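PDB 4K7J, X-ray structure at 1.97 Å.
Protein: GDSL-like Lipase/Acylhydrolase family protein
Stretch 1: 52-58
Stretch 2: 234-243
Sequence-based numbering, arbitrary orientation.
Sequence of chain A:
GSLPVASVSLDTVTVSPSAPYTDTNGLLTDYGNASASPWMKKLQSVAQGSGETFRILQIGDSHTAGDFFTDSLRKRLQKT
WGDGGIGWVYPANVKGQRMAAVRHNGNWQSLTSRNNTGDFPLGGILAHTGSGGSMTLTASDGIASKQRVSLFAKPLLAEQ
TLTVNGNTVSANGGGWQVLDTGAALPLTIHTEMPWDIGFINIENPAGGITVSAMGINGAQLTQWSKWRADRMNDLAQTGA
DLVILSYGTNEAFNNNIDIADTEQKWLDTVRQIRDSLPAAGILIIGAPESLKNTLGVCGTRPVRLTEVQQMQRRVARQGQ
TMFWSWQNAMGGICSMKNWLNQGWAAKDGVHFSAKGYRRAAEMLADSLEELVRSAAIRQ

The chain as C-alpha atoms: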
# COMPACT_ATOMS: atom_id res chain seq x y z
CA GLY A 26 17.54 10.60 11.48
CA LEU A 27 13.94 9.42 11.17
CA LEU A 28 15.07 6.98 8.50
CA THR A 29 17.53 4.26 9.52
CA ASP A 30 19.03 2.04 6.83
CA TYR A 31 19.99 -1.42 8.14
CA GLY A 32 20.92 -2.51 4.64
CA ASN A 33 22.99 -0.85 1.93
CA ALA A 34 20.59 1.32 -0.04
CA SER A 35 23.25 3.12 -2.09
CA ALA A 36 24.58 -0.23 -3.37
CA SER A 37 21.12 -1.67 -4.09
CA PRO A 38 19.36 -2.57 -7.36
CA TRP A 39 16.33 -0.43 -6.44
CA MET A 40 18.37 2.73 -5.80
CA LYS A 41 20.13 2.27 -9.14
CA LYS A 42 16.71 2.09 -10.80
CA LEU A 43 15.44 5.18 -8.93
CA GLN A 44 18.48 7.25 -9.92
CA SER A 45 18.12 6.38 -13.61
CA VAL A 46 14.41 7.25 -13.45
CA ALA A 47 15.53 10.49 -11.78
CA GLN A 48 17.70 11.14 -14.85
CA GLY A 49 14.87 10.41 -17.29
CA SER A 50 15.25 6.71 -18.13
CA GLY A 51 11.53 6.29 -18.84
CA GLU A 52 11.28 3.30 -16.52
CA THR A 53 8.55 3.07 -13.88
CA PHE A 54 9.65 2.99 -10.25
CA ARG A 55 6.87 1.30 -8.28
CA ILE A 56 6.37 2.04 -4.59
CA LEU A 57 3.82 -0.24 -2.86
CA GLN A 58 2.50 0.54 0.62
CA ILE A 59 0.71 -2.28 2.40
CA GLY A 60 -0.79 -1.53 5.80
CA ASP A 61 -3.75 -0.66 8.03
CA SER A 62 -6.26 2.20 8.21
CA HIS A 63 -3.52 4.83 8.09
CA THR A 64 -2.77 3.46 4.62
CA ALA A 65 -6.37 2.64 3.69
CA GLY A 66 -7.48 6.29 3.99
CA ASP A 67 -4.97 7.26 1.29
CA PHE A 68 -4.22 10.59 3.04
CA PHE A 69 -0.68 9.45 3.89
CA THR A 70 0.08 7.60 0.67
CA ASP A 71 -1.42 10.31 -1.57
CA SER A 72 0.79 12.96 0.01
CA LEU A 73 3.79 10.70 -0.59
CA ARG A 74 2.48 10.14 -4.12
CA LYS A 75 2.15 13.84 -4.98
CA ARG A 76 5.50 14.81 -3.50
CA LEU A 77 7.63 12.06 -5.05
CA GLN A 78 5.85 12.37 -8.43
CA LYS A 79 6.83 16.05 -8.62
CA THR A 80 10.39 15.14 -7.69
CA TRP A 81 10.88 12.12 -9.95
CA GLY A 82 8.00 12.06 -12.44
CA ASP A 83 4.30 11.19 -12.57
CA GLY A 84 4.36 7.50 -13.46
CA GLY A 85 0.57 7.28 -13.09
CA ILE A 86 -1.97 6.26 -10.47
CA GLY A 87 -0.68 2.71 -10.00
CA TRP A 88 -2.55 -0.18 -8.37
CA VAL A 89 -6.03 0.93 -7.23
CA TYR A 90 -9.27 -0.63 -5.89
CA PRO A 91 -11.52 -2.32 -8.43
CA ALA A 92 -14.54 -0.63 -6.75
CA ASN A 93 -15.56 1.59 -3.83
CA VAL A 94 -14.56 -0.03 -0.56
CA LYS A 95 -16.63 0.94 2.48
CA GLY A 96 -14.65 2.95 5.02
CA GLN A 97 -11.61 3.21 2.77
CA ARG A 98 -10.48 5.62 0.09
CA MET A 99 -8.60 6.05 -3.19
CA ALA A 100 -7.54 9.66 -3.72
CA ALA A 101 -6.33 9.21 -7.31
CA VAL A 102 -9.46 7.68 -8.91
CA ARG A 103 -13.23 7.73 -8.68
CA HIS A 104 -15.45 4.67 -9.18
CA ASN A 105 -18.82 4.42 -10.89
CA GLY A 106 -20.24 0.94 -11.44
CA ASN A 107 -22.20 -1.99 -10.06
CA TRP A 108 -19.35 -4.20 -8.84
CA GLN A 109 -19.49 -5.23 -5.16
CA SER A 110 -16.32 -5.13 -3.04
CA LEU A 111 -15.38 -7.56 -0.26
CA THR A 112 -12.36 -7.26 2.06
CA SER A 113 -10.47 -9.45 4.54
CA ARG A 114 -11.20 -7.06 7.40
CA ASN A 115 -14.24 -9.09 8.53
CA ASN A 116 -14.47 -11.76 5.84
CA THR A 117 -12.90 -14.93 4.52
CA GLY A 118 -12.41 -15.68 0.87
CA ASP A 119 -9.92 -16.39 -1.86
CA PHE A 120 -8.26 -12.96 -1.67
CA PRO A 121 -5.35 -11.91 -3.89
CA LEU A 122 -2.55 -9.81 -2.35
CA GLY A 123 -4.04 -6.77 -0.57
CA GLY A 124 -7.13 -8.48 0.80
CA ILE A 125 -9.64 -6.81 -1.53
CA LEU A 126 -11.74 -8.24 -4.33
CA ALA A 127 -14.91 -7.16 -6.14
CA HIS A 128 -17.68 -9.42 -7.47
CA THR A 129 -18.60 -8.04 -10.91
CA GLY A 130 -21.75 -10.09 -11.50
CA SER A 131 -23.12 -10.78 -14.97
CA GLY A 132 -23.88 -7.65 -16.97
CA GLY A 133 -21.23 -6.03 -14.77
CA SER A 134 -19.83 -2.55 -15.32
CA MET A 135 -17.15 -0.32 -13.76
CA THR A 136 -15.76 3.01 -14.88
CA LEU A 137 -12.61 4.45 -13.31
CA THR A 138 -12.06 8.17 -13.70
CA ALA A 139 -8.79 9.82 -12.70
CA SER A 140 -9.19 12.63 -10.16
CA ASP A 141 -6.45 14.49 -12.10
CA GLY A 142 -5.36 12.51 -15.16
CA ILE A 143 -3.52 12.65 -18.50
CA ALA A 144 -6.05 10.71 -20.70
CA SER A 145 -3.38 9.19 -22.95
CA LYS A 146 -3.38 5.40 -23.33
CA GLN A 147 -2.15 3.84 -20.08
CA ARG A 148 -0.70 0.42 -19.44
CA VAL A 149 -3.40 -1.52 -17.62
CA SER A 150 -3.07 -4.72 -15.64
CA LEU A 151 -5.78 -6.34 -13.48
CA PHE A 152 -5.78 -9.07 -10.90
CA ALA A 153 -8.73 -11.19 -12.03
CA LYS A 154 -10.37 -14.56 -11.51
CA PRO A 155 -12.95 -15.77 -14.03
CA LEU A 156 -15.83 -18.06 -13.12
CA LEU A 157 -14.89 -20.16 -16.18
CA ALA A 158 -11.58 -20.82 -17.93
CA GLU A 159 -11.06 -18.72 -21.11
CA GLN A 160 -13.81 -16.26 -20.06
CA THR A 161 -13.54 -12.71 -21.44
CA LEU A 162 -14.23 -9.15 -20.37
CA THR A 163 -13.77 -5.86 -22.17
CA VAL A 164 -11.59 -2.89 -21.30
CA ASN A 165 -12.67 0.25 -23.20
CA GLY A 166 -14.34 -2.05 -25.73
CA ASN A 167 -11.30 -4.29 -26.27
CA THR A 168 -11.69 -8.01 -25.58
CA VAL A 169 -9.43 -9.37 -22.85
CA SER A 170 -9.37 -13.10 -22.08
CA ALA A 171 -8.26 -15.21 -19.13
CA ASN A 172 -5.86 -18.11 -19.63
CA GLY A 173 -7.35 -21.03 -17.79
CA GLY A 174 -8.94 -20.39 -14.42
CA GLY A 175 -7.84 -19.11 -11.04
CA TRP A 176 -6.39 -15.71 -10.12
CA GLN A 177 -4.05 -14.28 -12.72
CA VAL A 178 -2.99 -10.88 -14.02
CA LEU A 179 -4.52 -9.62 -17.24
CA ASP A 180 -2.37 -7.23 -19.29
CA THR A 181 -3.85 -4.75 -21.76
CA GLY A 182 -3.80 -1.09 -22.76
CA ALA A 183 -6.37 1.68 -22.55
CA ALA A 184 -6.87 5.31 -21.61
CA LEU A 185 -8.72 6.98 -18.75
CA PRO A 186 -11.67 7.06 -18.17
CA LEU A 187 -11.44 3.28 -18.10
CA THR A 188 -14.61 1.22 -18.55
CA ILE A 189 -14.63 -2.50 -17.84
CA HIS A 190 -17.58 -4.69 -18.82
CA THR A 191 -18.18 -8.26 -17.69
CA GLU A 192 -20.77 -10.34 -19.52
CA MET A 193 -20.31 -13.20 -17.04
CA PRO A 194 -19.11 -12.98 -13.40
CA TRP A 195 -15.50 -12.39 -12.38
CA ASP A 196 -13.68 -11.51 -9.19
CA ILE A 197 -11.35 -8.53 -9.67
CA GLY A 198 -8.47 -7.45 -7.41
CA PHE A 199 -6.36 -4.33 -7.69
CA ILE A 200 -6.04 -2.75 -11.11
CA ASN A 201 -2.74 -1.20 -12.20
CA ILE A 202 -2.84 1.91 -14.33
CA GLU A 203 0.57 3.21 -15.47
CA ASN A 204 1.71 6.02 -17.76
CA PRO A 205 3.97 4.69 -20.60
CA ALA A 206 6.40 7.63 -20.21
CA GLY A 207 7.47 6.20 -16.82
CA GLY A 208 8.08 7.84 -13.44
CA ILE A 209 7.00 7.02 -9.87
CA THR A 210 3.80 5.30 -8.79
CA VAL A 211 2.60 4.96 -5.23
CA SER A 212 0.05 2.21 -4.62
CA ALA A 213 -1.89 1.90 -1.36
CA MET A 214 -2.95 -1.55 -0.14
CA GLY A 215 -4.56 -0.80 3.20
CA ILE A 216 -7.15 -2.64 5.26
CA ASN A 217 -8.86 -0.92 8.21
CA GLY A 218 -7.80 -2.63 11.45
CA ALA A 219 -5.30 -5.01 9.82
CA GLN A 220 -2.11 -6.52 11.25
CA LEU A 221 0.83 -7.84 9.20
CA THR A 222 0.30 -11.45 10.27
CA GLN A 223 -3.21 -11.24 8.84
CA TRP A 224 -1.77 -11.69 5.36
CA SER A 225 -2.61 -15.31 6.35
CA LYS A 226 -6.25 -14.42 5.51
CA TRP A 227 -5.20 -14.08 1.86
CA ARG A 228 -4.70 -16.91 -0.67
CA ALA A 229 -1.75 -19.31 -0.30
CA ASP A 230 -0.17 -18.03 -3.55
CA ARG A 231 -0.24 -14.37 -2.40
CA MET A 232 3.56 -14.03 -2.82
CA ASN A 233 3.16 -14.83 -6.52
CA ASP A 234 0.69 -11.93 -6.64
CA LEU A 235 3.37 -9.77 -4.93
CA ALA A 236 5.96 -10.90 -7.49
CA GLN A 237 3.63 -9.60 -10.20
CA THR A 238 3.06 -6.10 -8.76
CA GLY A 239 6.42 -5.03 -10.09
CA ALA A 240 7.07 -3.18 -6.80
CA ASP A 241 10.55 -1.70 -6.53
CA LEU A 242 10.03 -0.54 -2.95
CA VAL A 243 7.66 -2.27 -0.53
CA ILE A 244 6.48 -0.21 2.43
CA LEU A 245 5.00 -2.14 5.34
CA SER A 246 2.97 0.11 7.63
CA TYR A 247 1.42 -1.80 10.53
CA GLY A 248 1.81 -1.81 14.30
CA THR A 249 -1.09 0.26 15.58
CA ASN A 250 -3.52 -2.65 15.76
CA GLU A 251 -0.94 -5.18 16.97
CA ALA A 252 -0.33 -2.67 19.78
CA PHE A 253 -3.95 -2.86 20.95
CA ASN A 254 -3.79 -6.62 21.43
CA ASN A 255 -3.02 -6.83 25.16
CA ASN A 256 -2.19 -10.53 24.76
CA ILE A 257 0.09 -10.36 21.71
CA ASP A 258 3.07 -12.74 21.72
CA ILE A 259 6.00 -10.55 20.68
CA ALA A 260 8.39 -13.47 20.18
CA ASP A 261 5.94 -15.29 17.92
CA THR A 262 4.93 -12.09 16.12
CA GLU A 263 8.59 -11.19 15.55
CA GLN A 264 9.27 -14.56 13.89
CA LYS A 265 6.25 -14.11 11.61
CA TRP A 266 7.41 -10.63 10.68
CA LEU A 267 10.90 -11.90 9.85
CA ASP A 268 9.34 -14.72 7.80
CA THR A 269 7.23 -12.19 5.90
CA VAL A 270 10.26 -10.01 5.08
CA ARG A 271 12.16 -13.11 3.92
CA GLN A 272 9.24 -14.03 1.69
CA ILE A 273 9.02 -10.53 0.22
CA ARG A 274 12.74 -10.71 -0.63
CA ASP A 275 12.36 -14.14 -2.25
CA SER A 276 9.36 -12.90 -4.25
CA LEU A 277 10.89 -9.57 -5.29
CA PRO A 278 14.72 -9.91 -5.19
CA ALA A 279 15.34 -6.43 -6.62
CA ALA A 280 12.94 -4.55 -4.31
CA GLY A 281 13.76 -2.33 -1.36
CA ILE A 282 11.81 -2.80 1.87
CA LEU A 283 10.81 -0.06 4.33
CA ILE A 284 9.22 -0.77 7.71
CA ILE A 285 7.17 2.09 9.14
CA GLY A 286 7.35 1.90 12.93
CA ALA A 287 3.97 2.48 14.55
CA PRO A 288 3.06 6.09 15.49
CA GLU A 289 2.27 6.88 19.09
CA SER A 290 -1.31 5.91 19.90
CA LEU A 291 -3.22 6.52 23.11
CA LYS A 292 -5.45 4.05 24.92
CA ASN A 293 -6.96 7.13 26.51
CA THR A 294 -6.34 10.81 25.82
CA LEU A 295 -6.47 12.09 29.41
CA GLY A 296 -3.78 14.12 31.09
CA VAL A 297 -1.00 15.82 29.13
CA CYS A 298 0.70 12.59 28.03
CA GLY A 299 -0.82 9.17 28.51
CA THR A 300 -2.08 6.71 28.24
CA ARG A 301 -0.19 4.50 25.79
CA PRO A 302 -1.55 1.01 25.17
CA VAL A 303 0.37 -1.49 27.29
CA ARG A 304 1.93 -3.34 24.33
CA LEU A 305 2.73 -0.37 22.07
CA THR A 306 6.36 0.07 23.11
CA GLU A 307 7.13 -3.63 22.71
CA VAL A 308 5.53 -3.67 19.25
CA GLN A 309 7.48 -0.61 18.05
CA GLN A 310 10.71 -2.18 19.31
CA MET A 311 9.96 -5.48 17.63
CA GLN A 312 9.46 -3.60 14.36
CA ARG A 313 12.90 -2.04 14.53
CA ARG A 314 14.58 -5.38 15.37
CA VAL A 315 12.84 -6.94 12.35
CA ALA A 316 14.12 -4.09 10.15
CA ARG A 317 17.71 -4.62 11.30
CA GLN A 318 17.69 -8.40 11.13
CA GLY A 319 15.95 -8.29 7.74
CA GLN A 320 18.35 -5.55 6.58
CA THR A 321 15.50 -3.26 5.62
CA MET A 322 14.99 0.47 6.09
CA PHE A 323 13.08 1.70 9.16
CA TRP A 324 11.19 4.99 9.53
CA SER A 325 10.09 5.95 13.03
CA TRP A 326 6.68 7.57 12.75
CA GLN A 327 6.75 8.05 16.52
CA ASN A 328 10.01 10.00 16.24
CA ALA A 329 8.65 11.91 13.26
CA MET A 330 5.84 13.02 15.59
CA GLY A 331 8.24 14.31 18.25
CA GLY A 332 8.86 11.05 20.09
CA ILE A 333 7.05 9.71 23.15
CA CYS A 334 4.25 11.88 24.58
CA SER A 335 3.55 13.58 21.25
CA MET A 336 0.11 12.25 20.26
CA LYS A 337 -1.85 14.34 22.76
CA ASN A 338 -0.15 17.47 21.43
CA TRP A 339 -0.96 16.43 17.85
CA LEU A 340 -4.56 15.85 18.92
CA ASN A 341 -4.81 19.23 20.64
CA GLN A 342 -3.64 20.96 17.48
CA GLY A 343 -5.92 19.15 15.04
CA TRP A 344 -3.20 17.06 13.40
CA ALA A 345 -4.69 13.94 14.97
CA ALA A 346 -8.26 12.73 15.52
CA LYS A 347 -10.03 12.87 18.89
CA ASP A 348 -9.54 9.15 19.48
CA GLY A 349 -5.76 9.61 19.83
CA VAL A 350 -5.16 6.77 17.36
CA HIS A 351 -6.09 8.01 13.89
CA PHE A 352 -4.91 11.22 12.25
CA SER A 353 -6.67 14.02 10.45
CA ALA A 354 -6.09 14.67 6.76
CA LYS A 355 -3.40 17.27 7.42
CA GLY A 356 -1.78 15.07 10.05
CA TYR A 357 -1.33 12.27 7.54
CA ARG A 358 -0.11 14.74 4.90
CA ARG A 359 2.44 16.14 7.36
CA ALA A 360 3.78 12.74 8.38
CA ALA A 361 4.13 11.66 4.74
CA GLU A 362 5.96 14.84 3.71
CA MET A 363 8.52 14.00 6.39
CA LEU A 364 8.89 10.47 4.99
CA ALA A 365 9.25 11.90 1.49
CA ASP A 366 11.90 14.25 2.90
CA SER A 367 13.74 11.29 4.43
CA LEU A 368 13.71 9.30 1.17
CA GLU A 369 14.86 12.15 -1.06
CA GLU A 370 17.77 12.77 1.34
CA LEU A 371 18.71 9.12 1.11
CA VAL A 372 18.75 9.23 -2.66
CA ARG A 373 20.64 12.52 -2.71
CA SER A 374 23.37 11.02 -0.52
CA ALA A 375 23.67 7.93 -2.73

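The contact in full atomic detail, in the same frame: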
# COMPACT_ATOMS: atom_id res chain seq x y z
N GLU A 52 11.77 4.45 -17.27
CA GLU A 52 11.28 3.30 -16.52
C GLU A 52 10.22 3.73 -15.50
O GLU A 52 10.05 4.93 -15.23
CB GLU A 52 12.44 2.60 -15.82
CG GLU A 52 13.41 1.91 -16.76
CD GLU A 52 14.61 1.37 -16.02
OE1 GLU A 52 15.44 2.20 -15.58
OE2 GLU A 52 14.72 0.14 -15.85
N THR A 53 9.50 2.76 -14.94
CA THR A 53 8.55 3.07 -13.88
C THR A 53 9.06 2.53 -12.55
O THR A 53 9.31 1.33 -12.42
CB THR A 53 7.15 2.47 -14.14
OG1 THR A 53 6.57 3.09 -15.29
CG2 THR A 53 6.23 2.68 -12.93
N PHE A 54 9.23 3.42 -11.57
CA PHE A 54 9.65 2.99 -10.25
C PHE A 54 8.40 2.85 -9.38
O PHE A 54 7.71 3.84 -9.13
CB PHE A 54 10.64 3.97 -9.63
CG PHE A 54 11.24 3.49 -8.34
CD1 PHE A 54 10.58 3.71 -7.14
CD2 PHE A 54 12.46 2.83 -8.33
CE1 PHE A 54 11.13 3.27 -5.94
CE2 PHE A 54 13.02 2.38 -7.14
CZ PHE A 54 12.35 2.60 -5.94
N ARG A 55 8.15 1.63 -8.92
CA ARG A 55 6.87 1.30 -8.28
C ARG A 55 7.02 1.15 -6.77
O ARG A 55 7.69 0.23 -6.29
CB ARG A 55 6.29 0.02 -8.88
CG ARG A 55 5.92 0.13 -10.36
CD ARG A 55 5.53 -1.23 -10.95
NE ARG A 55 5.41 -1.14 -12.40
CZ ARG A 55 6.39 -1.42 -13.25
NH1 ARG A 55 7.57 -1.81 -12.79
NH2 ARG A 55 6.20 -1.31 -14.55
N ILE A 56 6.40 2.07 -6.05
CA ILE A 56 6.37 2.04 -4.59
C ILE A 56 5.02 1.47 -4.15
O ILE A 56 3.97 1.95 -4.58
CB ILE A 56 6.52 3.48 -4.01
CG1 ILE A 56 7.90 4.04 -4.32
CG2 ILE A 56 6.28 3.50 -2.49
CD1 ILE A 56 8.05 5.52 -3.93
N LEU A 57 5.05 0.43 -3.31
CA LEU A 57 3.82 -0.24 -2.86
C LEU A 57 3.69 -0.22 -1.33
O LEU A 57 4.47 -0.86 -0.63
CB LEU A 57 3.81 -1.69 -3.35
CG LEU A 57 2.68 -2.60 -2.87
CD1 LEU A 57 1.33 -2.02 -3.30
CD2 LEU A 57 2.87 -4.04 -3.42
N GLN A 58 2.70 0.50 -0.82
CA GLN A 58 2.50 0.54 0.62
C GLN A 58 1.35 -0.35 1.07
O GLN A 58 0.19 -0.17 0.66
CB GLN A 58 2.28 1.98 1.11
CG GLN A 58 2.10 2.03 2.63
CD GLN A 58 2.36 3.41 3.21
OE1 GLN A 58 3.28 4.11 2.78
NE2 GLN A 58 1.55 3.80 4.19
N ASP A 234 1.34 -13.21 -6.33
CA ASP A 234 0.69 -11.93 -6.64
C ASP A 234 1.67 -10.76 -6.37
O ASP A 234 1.75 -9.81 -7.14
CB ASP A 234 -0.59 -11.72 -5.81
CG ASP A 234 -1.66 -12.79 -6.08
OD1 ASP A 234 -1.67 -13.42 -7.16
OD2 ASP A 234 -2.52 -12.99 -5.18
N LEU A 235 2.39 -10.82 -5.25
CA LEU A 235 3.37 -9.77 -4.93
C LEU A 235 4.46 -9.68 -6.00
O LEU A 235 4.83 -8.58 -6.45
CB LEU A 235 4.00 -10.02 -3.56
CG LEU A 235 5.06 -9.01 -3.15
CD1 LEU A 235 4.49 -7.61 -3.05
CD2 LEU A 235 5.72 -9.41 -1.85
N ALA A 236 4.98 -10.83 -6.42
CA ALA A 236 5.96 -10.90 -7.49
C ALA A 236 5.48 -10.15 -8.73
O ALA A 236 6.27 -9.54 -9.44
CB ALA A 236 6.30 -12.36 -7.83
N GLN A 237 4.17 -10.16 -8.97
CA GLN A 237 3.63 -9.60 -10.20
C GLN A 237 3.19 -8.15 -10.08
O GLN A 237 2.65 -7.62 -11.03
CB GLN A 237 2.46 -10.44 -10.72
CG GLN A 237 2.86 -11.81 -11.19
CD GLN A 237 1.67 -12.64 -11.62
OE1 GLN A 237 1.28 -12.63 -12.79
NE2 GLN A 237 1.09 -13.37 -10.67
N THR A 238 3.40 -7.53 -8.92
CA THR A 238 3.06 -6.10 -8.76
C THR A 238 4.11 -5.24 -9.43
O THR A 238 3.84 -4.09 -9.80
CB THR A 238 3.00 -5.66 -7.28
OG1 THR A 238 4.25 -5.95 -6.64
CG2 THR A 238 1.88 -6.34 -6.53
N GLY A 239 5.31 -5.78 -9.55
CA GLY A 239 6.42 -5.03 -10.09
C GLY A 239 7.00 -4.02 -9.10
O GLY A 239 7.78 -3.16 -9.50
N ALA A 240 6.62 -4.13 -7.83
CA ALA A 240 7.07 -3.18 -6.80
C ALA A 240 8.59 -3.11 -6.69
O ALA A 240 9.26 -4.14 -6.60
CB ALA A 240 6.47 -3.53 -5.45
N ASP A 241 9.12 -1.90 -6.69
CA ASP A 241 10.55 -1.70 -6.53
C ASP A 241 10.90 -1.29 -5.11
O ASP A 241 12.06 -1.38 -4.70
CB ASP A 241 11.04 -0.65 -7.54
CG ASP A 241 10.82 -1.10 -8.97
OD1 ASP A 241 11.24 -2.23 -9.31
OD2 ASP A 241 10.20 -0.35 -9.73
N LEU A 242 9.89 -0.82 -4.38
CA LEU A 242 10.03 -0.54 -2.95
C LEU A 242 8.74 -0.94 -2.26
O LEU A 242 7.67 -0.47 -2.63
CB LEU A 242 10.32 0.96 -2.72
CG LEU A 242 10.29 1.46 -1.26
CD1 LEU A 242 11.37 0.79 -0.39
CD2 LEU A 242 10.41 2.97 -1.18
N VAL A 243 8.83 -1.82 -1.27
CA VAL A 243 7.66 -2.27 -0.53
C VAL A 243 7.66 -1.60 0.84
O VAL A 243 8.61 -1.76 1.61
CB VAL A 243 7.66 -3.79 -0.33
CG1 VAL A 243 6.48 -4.24 0.56
CG2 VAL A 243 7.64 -4.50 -1.67

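Residues 53-58 form a strand that pairs in parallel with a strand that includes Leu242 and Val243, after the second stretch has left a helix and turned. Ile56 lies beside Leu242 (CA-CA 4.8 Å) and Leu57 beside Val243 (CA-CA 4.9 Å). The ladder is built around Arg55 and Leu57: Leu242 N donates to Arg55 O at 3.1 Å, and Leu57 N donates to Leu242 O at 2.9 Å, nearly straight at 171°. Arg55 O also accepts a short bond from Asp241 N (2.6 Å), so one carbonyl receives two successive amides. Ile56 CA, 3.4 Å from Leu242 O, adds a CA-H...O contact.

The turn that follows the helix is held by Thr238, whose OG1 donates to Leu235 O (2.7 Å) and accepts from Ala240 N (3.2 Å). Gly239 follows with positive phi, a conformation that favours glycine; a CB here would lie only 3.1 Å from Arg55 CD.

Asp241 points toward the first strand and extends the pairing with its side chain, its OD2 accepting from Arg55 N at 3.0 Å. The charged ends of these two residues do not form a salt bridge, since Arg55 NH1 and Asp241 OD2 remain 4.3 Å apart. The aliphatic part of Arg55 instead packs along the turn, with CD 3.3 Å from Gly239 O. Asp241 CB sits over one face of the Phe54 ring, 3.8 Å from its centroid, in a CH-pi contact.

Apolar packing continues on both faces of the sheet. On the face carrying Ile56 and Leu242, Ile56 CG1 approaches Leu242 CD2 at 4.2 Å. On the face of Leu57 and Val243, Leu57 reaches back over the turn, its CB 3.9 Å from Ala240 CB and its CD2 3.9 Å from Leu235 CD1, tying the helix end to the strand.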